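PDB 4UWM: 3,6-diketocamphane 1,6-monooxygenase, which catalyses the FMNH2- and oxygen-dependent Baeyer-Villiger conversion of a diketocamphane to its lactone during growth of Pseudomonas putida on (-)-camphor. Local coordinates for residues Q21-W25 with H349-D353; A30-D34 with Q67-F73; L79-Q83 with A115-I121; T258-A262 with S361-I365; V327-N332 with E368-I373. All coordinates share one frame; numbering follows the deposited sequence.

In the fold
The five contacts join outer helices, loops and strands of the TIM-barrel-type fold of the bacterial luciferase family; contacts 2 and 4 pack a helix on the parallel sheet. Contacts 1 and 2 share helix 19-35, with centres about 16 Å apart; in contact 1 it meets the loop that follows strand 343-347, the last of the sheet, joining early and late parts of the chain. Contact 2 and then contact 3 fall between the segments of contact 1 in sequence. Contacts 4 and 5 share helix 356-369, with centres about 11 Å apart, and alternate along the chain. The centre of contact 3 is about 36 Å from that of contact 4 and about 40 Å from that of contact 5; like contact 1, it touches the second subunit.

Contact 1: Q21-W25 with H349-D353; sequences QTFDW and HDYYD
One face of the Trp25 indole is covered by the backbone of Tyr351 and Tyr352: Tyr352 CA sits 3.9 Å from the centroid of the Trp25 six-membered ring, 18° off its normal, a CH-pi contact. At the indole edge, near its plane, lies His349 O, which takes a weak hydrogen bond from Trp25 NE1 (3.3 Å, bent to 135° at the hydrogen). The Tyr352 ring has Gln21 O over one face, offset toward the rim, and Asp24 OD2 at its edge. Trp25 and Tyr352 run antiparallel alongside one another, Tyr352 CD1 coming to 3.5 Å from Trp25 CB. With CG anti to the backbone N (chi1 -177°), Tyr352 is laid across helix 19-35, and its OH donates to the anti lone pair of Asp24 OD2 at 2.6 Å. Gln21 CB and CG border the same ring at CE2, while Gln21 OE1 turns back to Ser18 N. A leucine in place of Trp25 would probably leave His349 O without its indole donor and open a gap under the Tyr351-Tyr352 backbone. Asp350, centre of an inverse gamma turn, is bridged to Arg17. The loop after strand 343-347 is thus fixed to the first helix by the indole at one end and, at the other, by a short phenol-carboxylate bond, which the salt bridge of Asp24 to Lys28 probably keeps ionic.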
# COMPACT_ATOMS: atom_id res chain seq x y z
N GLN A 21 4.24 -2.65 15.88
CA GLN A 21 3.42 -2.08 16.95
C GLN A 21 2.61 -0.89 16.42
O GLN A 21 1.44 -0.74 16.76
CB GLN A 21 4.30 -1.61 18.11
CG GLN A 21 4.93 -2.73 18.95
CD GLN A 21 5.95 -2.16 19.94
OE1 GLN A 21 6.78 -1.30 19.60
NE2 GLN A 21 5.87 -2.62 21.18
N THR A 22 3.24 -0.06 15.61
CA THR A 22 2.58 1.13 15.06
C THR A 22 1.40 0.69 14.20
O THR A 22 0.30 1.26 14.28
CB THR A 22 3.61 1.94 14.24
OG1 THR A 22 4.65 2.38 15.11
CG2 THR A 22 2.98 3.17 13.56
N PHE A 23 1.65 -0.29 13.34
CA PHE A 23 0.65 -0.83 12.41
C PHE A 23 -0.52 -1.46 13.17
O PHE A 23 -1.69 -1.17 12.90
CB PHE A 23 1.32 -1.79 11.42
CG PHE A 23 0.57 -1.96 10.11
CD1 PHE A 23 0.55 -0.92 9.18
CD2 PHE A 23 -0.07 -3.16 9.80
CE1 PHE A 23 -0.11 -1.07 7.97
CE2 PHE A 23 -0.74 -3.32 8.60
CZ PHE A 23 -0.77 -2.26 7.68
N ASP A 24 -0.20 -2.25 14.20
CA ASP A 24 -1.21 -2.85 15.08
C ASP A 24 -2.09 -1.80 15.77
O ASP A 24 -3.32 -1.90 15.76
CB ASP A 24 -0.52 -3.77 16.12
CG ASP A 24 -1.50 -4.72 16.83
OD1 ASP A 24 -2.51 -5.17 16.22
OD2 ASP A 24 -1.25 -5.02 18.01
N TRP A 25 -1.46 -0.77 16.33
CA TRP A 25 -2.18 0.34 16.96
C TRP A 25 -3.11 1.07 15.97
O TRP A 25 -4.27 1.41 16.30
CB TRP A 25 -1.18 1.31 17.61
CG TRP A 25 -1.80 2.55 18.29
CD1 TRP A 25 -1.37 3.85 18.17
CD2 TRP A 25 -2.89 2.58 19.22
NE1 TRP A 25 -2.16 4.69 18.94
CE2 TRP A 25 -3.10 3.93 19.59
CE3 TRP A 25 -3.74 1.60 19.75
CZ2 TRP A 25 -4.11 4.32 20.50
CZ3 TRP A 25 -4.75 1.99 20.64
CH2 TRP A 25 -4.92 3.34 21.00
N HIS A 349 -3.17 9.80 20.04
CA HIS A 349 -1.87 9.70 20.70
C HIS A 349 -1.49 8.26 21.05
O HIS A 349 -2.29 7.36 20.90
CB HIS A 349 -1.82 10.64 21.90
CG HIS A 349 -1.47 12.03 21.52
ND1 HIS A 349 -0.16 12.45 21.38
CD2 HIS A 349 -2.24 13.07 21.12
CE1 HIS A 349 -0.15 13.71 20.99
NE2 HIS A 349 -1.40 14.11 20.84
N ASP A 350 -0.26 8.06 21.51
CA ASP A 350 0.24 6.71 21.70
C ASP A 350 -0.29 6.08 23.00
O ASP A 350 0.39 6.10 24.03
CB ASP A 350 1.77 6.69 21.68
CG ASP A 350 2.35 5.28 21.67
OD1 ASP A 350 1.61 4.32 21.91
OD2 ASP A 350 3.54 5.15 21.42
N TYR A 351 -1.50 5.52 22.90
CA TYR A 351 -2.17 4.79 23.97
C TYR A 351 -2.17 3.28 23.74
O TYR A 351 -2.97 2.53 24.34
CB TYR A 351 -3.61 5.27 24.08
CG TYR A 351 -3.79 6.42 25.02
CD1 TYR A 351 -3.93 6.22 26.40
CD2 TYR A 351 -3.84 7.73 24.54
CE1 TYR A 351 -4.12 7.29 27.27
CE2 TYR A 351 -4.02 8.80 25.40
CZ TYR A 351 -4.17 8.57 26.76
OH TYR A 351 -4.34 9.65 27.59
N TYR A 352 -1.26 2.84 22.88
CA TYR A 352 -1.20 1.45 22.49
C TYR A 352 -1.04 0.50 23.69
O TYR A 352 -1.63 -0.58 23.68
CB TYR A 352 -0.03 1.24 21.54
CG TYR A 352 0.12 -0.16 20.99
CD1 TYR A 352 -0.94 -0.82 20.36
CD2 TYR A 352 1.34 -0.82 21.07
CE1 TYR A 352 -0.78 -2.09 19.82
CE2 TYR A 352 1.51 -2.08 20.55
CZ TYR A 352 0.45 -2.71 19.91
OH TYR A 352 0.64 -3.96 19.37
N ASP A 353 -0.24 0.90 24.69
CA ASP A 353 -0.02 0.03 25.89
C ASP A 353 -1.23 -0.14 26.79
O ASP A 353 -1.38 -1.18 27.44
CB ASP A 353 1.15 0.53 26.74
CG ASP A 353 2.49 0.31 26.08
OD1 ASP A 353 2.59 -0.56 25.20
OD2 ASP A 353 3.47 0.99 26.46

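Contact 2: A30-D34 with Q67-F73; sequences AVQAD and QTKNIKF
The carboxylate of Asp34 accepts three backbone N-H groups from the turn at 69-71. Asp34 OD1 takes two: Asn70 N at 2.9 Å on the syn lone pair, and Ile71 N at 2.8 Å on the anti side, 29° out of the carboxylate plane. Lys69 N reaches Asp34 OD2, also at 2.9 Å, from above that plane. Asp34 extends from helix 19-35 into the turn because its chi1 of -173° turns CG away from the backbone N, and three bonds fix the rotation of the group. A water joins Asp34 O to Asn70 ND2. Replacing Asp34 by an alanine is likely to leave the N-H groups of Lys69, Asn70 and Ile71 without their shared acceptor and free the turn to shift. Around the carboxylate the packing is apolar: Thr68 CG2 lies against Asp34 CB, Ile71 CD1 meets Ala33 CB at 3.6 Å, and Ala30 CB touches the edge of the Phe73 ring at CE1, 3.9 Å away. Thr68 OG1 turns elsewhere, to Ala64 O and Arg102. The contact joins helix 19-35 to the loop leading from helix 57-65 into strand 72-79, with Met41 of strand 40-43 packed against Ala30, Ile71 and Phe73.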
# COMPACT_ATOMS: atom_id res chain seq x y z
N ALA A 30 -8.57 2.08 14.13
CA ALA A 30 -9.59 2.17 13.09
C ALA A 30 -10.86 1.39 13.49
O ALA A 30 -11.98 1.90 13.34
CB ALA A 30 -9.05 1.65 11.76
N VAL A 31 -10.68 0.16 13.96
CA VAL A 31 -11.80 -0.69 14.42
C VAL A 31 -12.59 -0.02 15.57
O VAL A 31 -13.82 0.07 15.51
CB VAL A 31 -11.32 -2.11 14.82
CG1 VAL A 31 -12.46 -2.93 15.42
CG2 VAL A 31 -10.74 -2.83 13.62
N GLN A 32 -11.89 0.50 16.58
CA GLN A 32 -12.56 1.08 17.75
C GLN A 32 -13.31 2.35 17.34
O GLN A 32 -14.43 2.57 17.79
CB GLN A 32 -11.57 1.36 18.88
CG GLN A 32 -12.19 1.77 20.22
CD GLN A 32 -12.55 3.25 20.32
OE1 GLN A 32 -11.99 4.11 19.61
NE2 GLN A 32 -13.47 3.56 21.21
N ALA A 33 -12.70 3.19 16.48
CA ALA A 33 -13.34 4.42 16.04
C ALA A 33 -14.61 4.10 15.26
O ALA A 33 -15.66 4.73 15.47
CB ALA A 33 -12.39 5.30 15.23
N ASP A 34 -14.53 3.10 14.37
CA ASP A 34 -15.69 2.61 13.64
C ASP A 34 -16.80 2.15 14.61
O ASP A 34 -17.95 2.51 14.42
CB ASP A 34 -15.28 1.47 12.70
CG ASP A 34 -16.38 1.02 11.77
OD1 ASP A 34 -16.97 1.86 11.03
OD2 ASP A 34 -16.63 -0.20 11.73
N GLN A 67 -12.17 -4.63 7.96
CA GLN A 67 -12.38 -4.81 9.40
C GLN A 67 -13.32 -3.75 9.96
O GLN A 67 -13.57 -3.71 11.15
CB GLN A 67 -11.05 -4.76 10.16
CG GLN A 67 -10.10 -5.90 9.82
CD GLN A 67 -8.94 -6.01 10.79
OE1 GLN A 67 -9.12 -5.97 12.01
NE2 GLN A 67 -7.74 -6.18 10.24
N THR A 68 -13.85 -2.91 9.09
CA THR A 68 -14.68 -1.80 9.51
C THR A 68 -15.88 -1.75 8.58
O THR A 68 -15.81 -2.30 7.46
CB THR A 68 -13.92 -0.46 9.44
OG1 THR A 68 -13.35 -0.30 8.14
CG2 THR A 68 -12.79 -0.40 10.49
N LYS A 69 -16.95 -1.07 9.02
CA LYS A 69 -18.21 -1.03 8.29
C LYS A 69 -18.56 0.35 7.76
O LYS A 69 -18.95 0.49 6.61
CB LYS A 69 -19.36 -1.55 9.18
CG LYS A 69 -19.57 -3.06 9.13
CD LYS A 69 -19.31 -3.74 10.47
CE LYS A 69 -17.88 -4.23 10.62
NZ LYS A 69 -17.71 -5.02 11.86
N ASN A 70 -18.42 1.37 8.59
CA ASN A 70 -18.88 2.70 8.23
C ASN A 70 -17.85 3.80 8.10
O ASN A 70 -18.06 4.74 7.35
CB ASN A 70 -19.94 3.19 9.24
CG ASN A 70 -21.05 2.18 9.43
OD1 ASN A 70 -21.68 1.73 8.48
ND2 ASN A 70 -21.27 1.79 10.66
N ILE A 71 -16.79 3.73 8.90
CA ILE A 71 -15.84 4.82 8.96
C ILE A 71 -15.24 5.05 7.56
O ILE A 71 -15.06 4.10 6.80
CB ILE A 71 -14.75 4.55 10.04
CG1 ILE A 71 -14.02 5.84 10.43
CG2 ILE A 71 -13.84 3.38 9.63
CD1 ILE A 71 -13.31 5.73 11.77
N LYS A 72 -14.98 6.32 7.22
CA LYS A 72 -14.33 6.71 5.98
C LYS A 72 -12.84 6.96 6.25
O LYS A 72 -12.47 7.49 7.29
CB LYS A 72 -14.96 7.99 5.43
CG LYS A 72 -16.46 7.91 5.18
CD LYS A 72 -16.93 9.23 4.58
CE LYS A 72 -18.42 9.42 4.69
NZ LYS A 72 -18.76 10.70 4.01
N PHE A 73 -11.99 6.61 5.28
CA PHE A 73 -10.53 6.80 5.44
C PHE A 73 -9.98 7.84 4.48
O PHE A 73 -10.49 7.98 3.38
CB PHE A 73 -9.80 5.49 5.19
CG PHE A 73 -10.10 4.42 6.18
CD1 PHE A 73 -9.40 4.35 7.38
CD2 PHE A 73 -11.06 3.45 5.90
CE1 PHE A 73 -9.67 3.34 8.30
CE2 PHE A 73 -11.32 2.43 6.82
CZ PHE A 73 -10.64 2.38 8.02
O HOH W 1 -19.75 3.57 12.80

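Contact 3: L79-Q83 with A115-I121; sequences LLPHQ and ASYMHGI
The imidazoles of His82 and His119 lie flat on one another, in an offset stack with planes only 4° apart and centroids 3.8 Å apart. The overlap is displaced so that His119 ND1 sits over the centre of the His82 ring and His82 CG over the centre of the His119 ring. Although the rings are parallel, the two side chains cross at about a right angle, so His82 CB also comes over the His119 face, 3.7 Å from its centroid and 17° off the normal. The other face of His82 is lined by Leu79 CB of its own segment.

A bond back to the last turn of the helix sets the rotation of His119: His119 ND1 donates to Ala115 O at 2.7 Å. The acceptor lies close to the imidazole plane, whereas the donor stands above the carbonyl plane. The stack joins the loop between strand 72-79 and helix 85-98 to the C-terminal end of helix 113-118, which closes in a Schellman motif: Ile121 N bonds to Ser116 O and Gly120 N to Tyr117 O, with Gly120 at positive phi as the C-prime residue.

The chain then turns back, carrying Ile121 CD1 to the edge of the His82 ring and to 4.2 Å from Pro81 CB. A chi1 of -65° sets His82 CG opposite the carbonyl carbon and directs NE2 toward Ser116, and a water bridges them, 2.7 Å from His82 NE2 and 2.6 Å from Ser116 OG. Leu139 of helix 139-155 packs on both Pro81 and Ser116, while Ala86 of the second subunit packs against His119.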
# COMPACT_ATOMS: atom_id res chain seq x y z
N LEU A 79 1.81 12.87 -0.47
CA LEU A 79 2.70 13.92 -0.92
C LEU A 79 2.97 13.69 -2.43
O LEU A 79 3.79 12.87 -2.81
CB LEU A 79 4.00 13.95 -0.10
CG LEU A 79 3.72 14.08 1.42
CD1 LEU A 79 5.01 14.17 2.21
CD2 LEU A 79 2.85 15.33 1.69
N LEU A 80 2.22 14.41 -3.25
CA LEU A 80 2.27 14.23 -4.72
C LEU A 80 3.63 14.33 -5.38
O LEU A 80 3.89 13.60 -6.33
CB LEU A 80 1.25 15.13 -5.42
CG LEU A 80 -0.20 15.07 -4.93
CD1 LEU A 80 -1.11 15.78 -5.93
CD2 LEU A 80 -0.69 13.66 -4.68
N PRO A 81 4.53 15.21 -4.87
CA PRO A 81 5.86 15.27 -5.49
C PRO A 81 6.72 14.00 -5.34
O PRO A 81 7.75 13.86 -6.01
CB PRO A 81 6.53 16.45 -4.79
CG PRO A 81 5.39 17.28 -4.28
CD PRO A 81 4.37 16.27 -3.86
N HIS A 82 6.29 13.05 -4.50
CA HIS A 82 7.14 11.91 -4.15
C HIS A 82 6.83 10.60 -4.93
O HIS A 82 7.48 9.58 -4.69
CB HIS A 82 7.03 11.60 -2.63
CG HIS A 82 7.55 12.68 -1.72
ND1 HIS A 82 7.42 12.61 -0.35
CD2 HIS A 82 8.17 13.86 -1.99
CE1 HIS A 82 7.96 13.69 0.20
NE2 HIS A 82 8.42 14.47 -0.77
N GLN A 83 5.83 10.62 -5.82
CA GLN A 83 5.30 9.42 -6.51
C GLN A 83 5.04 9.72 -7.97
O GLN A 83 4.68 10.86 -8.30
CB GLN A 83 3.93 9.01 -5.92
CG GLN A 83 3.88 8.82 -4.42
CD GLN A 83 2.75 7.90 -3.98
OE1 GLN A 83 2.21 8.03 -2.87
NE2 GLN A 83 2.41 6.94 -4.83
N ALA A 115 12.85 14.74 3.68
CA ALA A 115 12.06 13.80 2.86
C ALA A 115 11.99 14.24 1.39
O ALA A 115 12.08 13.41 0.49
CB ALA A 115 10.66 13.64 3.43
N SER A 116 11.80 15.54 1.15
CA SER A 116 11.88 16.10 -0.21
C SER A 116 13.18 15.71 -0.93
O SER A 116 13.16 15.28 -2.10
CB SER A 116 11.76 17.63 -0.15
OG SER A 116 10.50 18.02 0.37
N TYR A 117 14.30 15.86 -0.21
CA TYR A 117 15.64 15.49 -0.68
C TYR A 117 15.69 14.00 -1.12
O TYR A 117 16.23 13.69 -2.17
CB TYR A 117 16.66 15.74 0.43
CG TYR A 117 18.12 15.55 0.03
CD1 TYR A 117 18.88 16.63 -0.46
CD2 TYR A 117 18.74 14.32 0.18
CE1 TYR A 117 20.23 16.46 -0.81
CE2 TYR A 117 20.08 14.13 -0.17
CZ TYR A 117 20.83 15.21 -0.66
OH TYR A 117 22.16 14.98 -0.99
N MET A 118 15.16 13.11 -0.29
CA MET A 118 15.13 11.67 -0.60
C MET A 118 14.50 11.42 -1.97
O MET A 118 14.94 10.53 -2.72
CB MET A 118 14.35 10.87 0.46
CG MET A 118 14.86 11.00 1.88
SD MET A 118 13.81 10.21 3.12
CE MET A 118 14.86 10.34 4.55
N HIS A 119 13.47 12.19 -2.28
CA HIS A 119 12.72 12.04 -3.49
C HIS A 119 13.23 12.93 -4.64
O HIS A 119 12.53 13.13 -5.64
CB HIS A 119 11.22 12.21 -3.21
CG HIS A 119 10.69 11.23 -2.20
ND1 HIS A 119 10.71 11.48 -0.84
CD2 HIS A 119 10.18 9.98 -2.34
CE1 HIS A 119 10.19 10.45 -0.19
NE2 HIS A 119 9.87 9.52 -1.08
N GLY A 120 14.46 13.42 -4.51
CA GLY A 120 15.12 14.12 -5.61
C GLY A 120 14.89 15.61 -5.71
O GLY A 120 15.23 16.21 -6.73
N ILE A 121 14.28 16.20 -4.67
CA ILE A 121 13.97 17.62 -4.67
C ILE A 121 14.88 18.32 -3.68
O ILE A 121 14.71 18.18 -2.46
CB ILE A 121 12.49 17.92 -4.31
CG1 ILE A 121 11.53 17.22 -5.25
CG2 ILE A 121 12.22 19.41 -4.37
CD1 ILE A 121 10.73 16.09 -4.61
O HOH W 2 8.13 17.05 0.01

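Contact 4: T258-A262 with S361-I365; sequences TVFCA and SLELI
Strand 259-261 and helix 361-365 cross at 94° between their directions, with axes 7.2 Å apart at closest approach, and Cys261 and Ser361 bring their CA atoms to 4.6 Å. At this crossing the Ser361 side chain points into the strand: Ser361 OG, anti to the backbone N (chi1 176°), accepts the Cys261 N-H at 2.8 Å with an angle of 163° at the hydrogen. The same residue gives a CA-H...O contact from Ser361 CA to Cys261 O, so both polar groups of the Cys261 backbone face this one serine.

Ser361 also lies over a face of the Phe260 ring, its CB 4.1 Å from the ring centroid, with OG above the same face but offset toward the rim. Phe260 leaves the strand on the side away from the helix, yet its ring swings back to lie beside Ser361, while Val259 and Cys261 project toward the helix.

One turn along the helix, Ile365 CD1 presses on Val259 CG1 at 3.4 Å, a close approach for two methyl carbons, as the two side chains cross. In the modelled conformer Cys261 SG rests against Leu364 CB at 3.7 Å, and Leu364 CD1 extends beyond it to Ala262 CA. Leu344 and Val346 of the neighbouring strand 343-347 continue the apolar layer on Val259, and Leu344 also reaches Ile365. The helix belongs to the outer layer around the parallel strands of this TIM-barrel-type fold; here it crosses the end of strand 254-261 nearly at right angles.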
# COMPACT_ATOMS: atom_id res chain seq x y z
N THR A 258 -6.54 18.83 19.98
CA THR A 258 -6.19 17.89 21.03
C THR A 258 -7.39 17.83 21.98
O THR A 258 -7.82 18.86 22.51
CB THR A 258 -4.92 18.34 21.75
OG1 THR A 258 -3.86 18.46 20.80
CG2 THR A 258 -4.53 17.36 22.87
N VAL A 259 -7.95 16.63 22.16
CA VAL A 259 -9.25 16.44 22.80
C VAL A 259 -9.18 15.25 23.73
O VAL A 259 -8.78 14.16 23.32
CB VAL A 259 -10.40 16.18 21.78
CG1 VAL A 259 -11.75 16.15 22.48
CG2 VAL A 259 -10.42 17.24 20.70
N PHE A 260 -9.55 15.45 24.99
CA PHE A 260 -9.66 14.33 25.92
C PHE A 260 -10.84 14.52 26.88
O PHE A 260 -11.04 15.60 27.45
CB PHE A 260 -8.35 14.09 26.67
CG PHE A 260 -8.32 12.78 27.42
CD1 PHE A 260 -8.86 12.67 28.70
CD2 PHE A 260 -7.78 11.64 26.83
CE1 PHE A 260 -8.85 11.46 29.38
CE2 PHE A 260 -7.77 10.43 27.50
CZ PHE A 260 -8.30 10.34 28.78
N CYS A 261 -11.62 13.45 27.01
CA CYS A 261 -12.84 13.46 27.80
C CYS A 261 -12.84 12.36 28.87
O CYS A 261 -12.39 11.25 28.61
CB CYS A 261 -14.03 13.28 26.87
SG CYS A 261 -15.60 13.83 27.54
N ALA A 262 -13.35 12.69 30.05
CA ALA A 262 -13.52 11.73 31.13
C ALA A 262 -14.77 12.10 31.95
O ALA A 262 -15.47 13.07 31.61
CB ALA A 262 -12.27 11.69 32.01
N SER A 361 -12.74 7.91 26.32
CA SER A 361 -12.72 9.31 25.89
C SER A 361 -13.34 9.47 24.50
O SER A 361 -14.22 10.32 24.30
CB SER A 361 -11.29 9.88 25.90
OG SER A 361 -11.24 11.21 25.39
N LEU A 362 -12.90 8.66 23.54
CA LEU A 362 -13.42 8.73 22.17
C LEU A 362 -14.91 8.38 22.12
O LEU A 362 -15.67 9.04 21.41
CB LEU A 362 -12.60 7.86 21.19
CG LEU A 362 -11.15 8.27 20.90
CD1 LEU A 362 -10.57 7.26 19.92
CD2 LEU A 362 -11.05 9.69 20.34
N GLU A 363 -15.32 7.35 22.88
CA GLU A 363 -16.74 7.06 23.00
C GLU A 363 -17.54 8.24 23.54
O GLU A 363 -18.63 8.53 23.04
CB GLU A 363 -16.99 5.82 23.84
CG GLU A 363 -18.41 5.31 23.74
CD GLU A 363 -18.56 3.93 24.30
OE1 GLU A 363 -17.96 3.64 25.35
OE2 GLU A 363 -19.28 3.12 23.68
N LEU A 364 -17.00 8.95 24.54
CA LEU A 364 -17.69 10.09 25.13
C LEU A 364 -17.85 11.25 24.15
O LEU A 364 -18.94 11.83 24.03
CB LEU A 364 -16.99 10.56 26.41
CG LEU A 364 -17.12 9.64 27.62
CD1 LEU A 364 -16.29 10.18 28.78
CD2 LEU A 364 -18.58 9.44 28.03
N ILE A 365 -16.77 11.56 23.43
CA ILE A 365 -16.76 12.61 22.43
C ILE A 365 -17.78 12.31 21.33
O ILE A 365 -18.63 13.15 21.01
CB ILE A 365 -15.35 12.81 21.83
CG1 ILE A 365 -14.39 13.34 22.89
CG2 ILE A 365 -15.38 13.74 20.62
CD1 ILE A 365 -12.93 12.98 22.66

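Contact 5: V327-N332 with E368-I373; sequences VTEKIN and EVAPKI
Ile373 has CG1 anti to its carbonyl carbon (chi1 -50°) and a second bend at chi2 (-75°), which carries CD1 into the groove between Thr328, Ile331 and Asn332. There Ile373 CD1 lies 3.4 Å from Asn332 OD1 and also touches Thr328 O and Ile331 CG2, one methyl meeting successive turns of the opposing helix. Val369, with CG1 anti to the backbone N (chi1 176°), does the same one turn earlier: its CG1 touches Val327 CG1 at 3.9 Å and Ile331 CD1 at 3.8 Å, and Thr328 OG1 at 3.6 Å. Ile331 thus spans both, through CD1 to Val369 and through CG2 to Ile373. The contact joins helix 324-338 to the C-terminal end of helix 356-369, where 370-372 continue as a 3-10 segment, on the outside of the barrel and away from the flavin. Polar groups line one side. Thr328 OG1 bonds to Pro324 O and accepts a hydrogen bond from a water 2.6 Å away, which also donates to Glu368 O. In the conformer modelled here, the chain of Lys372 folds back so that Lys372 NZ donates to Glu368 O at 2.8 Å. Phe335, further along helix 324-338, packs on Ile373, whose backbone is hydrogen-bonded to Met3.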
# COMPACT_ATOMS: atom_id res chain seq x y z
N VAL A 327 -16.50 19.94 27.91
CA VAL A 327 -16.04 19.92 26.52
C VAL A 327 -17.12 20.46 25.58
O VAL A 327 -16.81 21.26 24.69
CB VAL A 327 -15.52 18.52 26.11
CG1 VAL A 327 -15.27 18.44 24.60
CG2 VAL A 327 -14.24 18.22 26.87
N THR A 328 -18.37 20.07 25.81
CA THR A 328 -19.50 20.58 25.03
C THR A 328 -19.60 22.11 25.09
O THR A 328 -19.78 22.78 24.06
CB THR A 328 -20.84 19.95 25.46
OG1 THR A 328 -20.74 18.52 25.40
CG2 THR A 328 -21.99 20.40 24.56
N GLU A 329 -19.45 22.66 26.29
CA GLU A 329 -19.52 24.10 26.47
C GLU A 329 -18.33 24.80 25.81
O GLU A 329 -18.51 25.83 25.15
CB GLU A 329 -19.64 24.48 27.94
CG GLU A 329 -21.04 24.29 28.50
CD GLU A 329 -21.14 24.51 30.00
OE1 GLU A 329 -20.38 25.34 30.54
OE2 GLU A 329 -21.98 23.84 30.64
N LYS A 330 -17.14 24.22 25.97
CA LYS A 330 -15.92 24.73 25.31
C LYS A 330 -16.05 24.77 23.78
O LYS A 330 -15.56 25.71 23.14
CB LYS A 330 -14.70 23.92 25.73
CG LYS A 330 -14.00 24.45 26.96
CD LYS A 330 -13.08 23.40 27.55
CE LYS A 330 -12.15 23.99 28.59
NZ LYS A 330 -11.47 22.91 29.36
N ILE A 331 -16.71 23.78 23.20
CA ILE A 331 -16.92 23.75 21.75
C ILE A 331 -17.91 24.84 21.34
O ILE A 331 -17.70 25.55 20.34
CB ILE A 331 -17.34 22.35 21.23
CG1 ILE A 331 -16.23 21.32 21.49
CG2 ILE A 331 -17.65 22.39 19.73
CD1 ILE A 331 -16.61 19.88 21.18
N ASN A 332 -18.98 25.00 22.13
CA ASN A 332 -19.98 26.05 21.90
C ASN A 332 -19.38 27.46 21.88
O ASN A 332 -19.68 28.24 20.97
CB ASN A 332 -21.11 25.95 22.92
CG ASN A 332 -21.99 24.74 22.70
OD1 ASN A 332 -22.47 24.50 21.59
ND2 ASN A 332 -22.22 23.98 23.76
N GLU A 368 -21.60 11.36 23.29
CA GLU A 368 -22.15 12.30 24.28
C GLU A 368 -21.86 13.77 24.00
O GLU A 368 -22.65 14.64 24.37
CB GLU A 368 -21.66 11.94 25.70
CG GLU A 368 -22.25 10.65 26.26
CD GLU A 368 -22.06 10.52 27.76
OE1 GLU A 368 -21.96 11.55 28.46
OE2 GLU A 368 -22.02 9.37 28.25
N VAL A 369 -20.73 14.06 23.37
CA VAL A 369 -20.37 15.46 23.12
C VAL A 369 -20.86 15.95 21.76
O VAL A 369 -21.68 16.87 21.67
CB VAL A 369 -18.86 15.74 23.31
CG1 VAL A 369 -18.53 17.18 22.94
CG2 VAL A 369 -18.43 15.47 24.74
N ALA A 370 -20.36 15.33 20.69
CA ALA A 370 -20.59 15.83 19.34
C ALA A 370 -22.06 15.84 18.89
O ALA A 370 -22.46 16.77 18.20
CB ALA A 370 -19.70 15.11 18.33
N PRO A 371 -22.86 14.82 19.26
CA PRO A 371 -24.27 14.86 18.87
C PRO A 371 -25.02 16.12 19.34
O PRO A 371 -26.02 16.50 18.74
CB PRO A 371 -24.86 13.63 19.54
CG PRO A 371 -23.72 12.67 19.59
CD PRO A 371 -22.54 13.54 19.94
N LYS A 372 -24.51 16.76 20.39
CA LYS A 372 -25.14 17.96 20.95
C LYS A 372 -24.74 19.23 20.23
O LYS A 372 -25.46 20.23 20.29
CB LYS A 372 -24.86 18.08 22.45
CG LYS A 372 -26.02 17.63 23.33
CD LYS A 372 -25.92 16.16 23.70
CE LYS A 372 -25.44 15.99 25.13
NZ LYS A 372 -25.17 14.56 25.47
N ILE A 373 -23.60 19.21 19.55
CA ILE A 373 -23.13 20.39 18.82
C ILE A 373 -23.72 20.41 17.41
O ILE A 373 -23.38 19.58 16.58
CB ILE A 373 -21.58 20.48 18.75
CG1 ILE A 373 -20.94 20.30 20.13
CG2 ILE A 373 -21.15 21.78 18.08
CD1 ILE A 373 -21.04 21.49 21.07
O HOH W 3 -22.67 17.11 26.39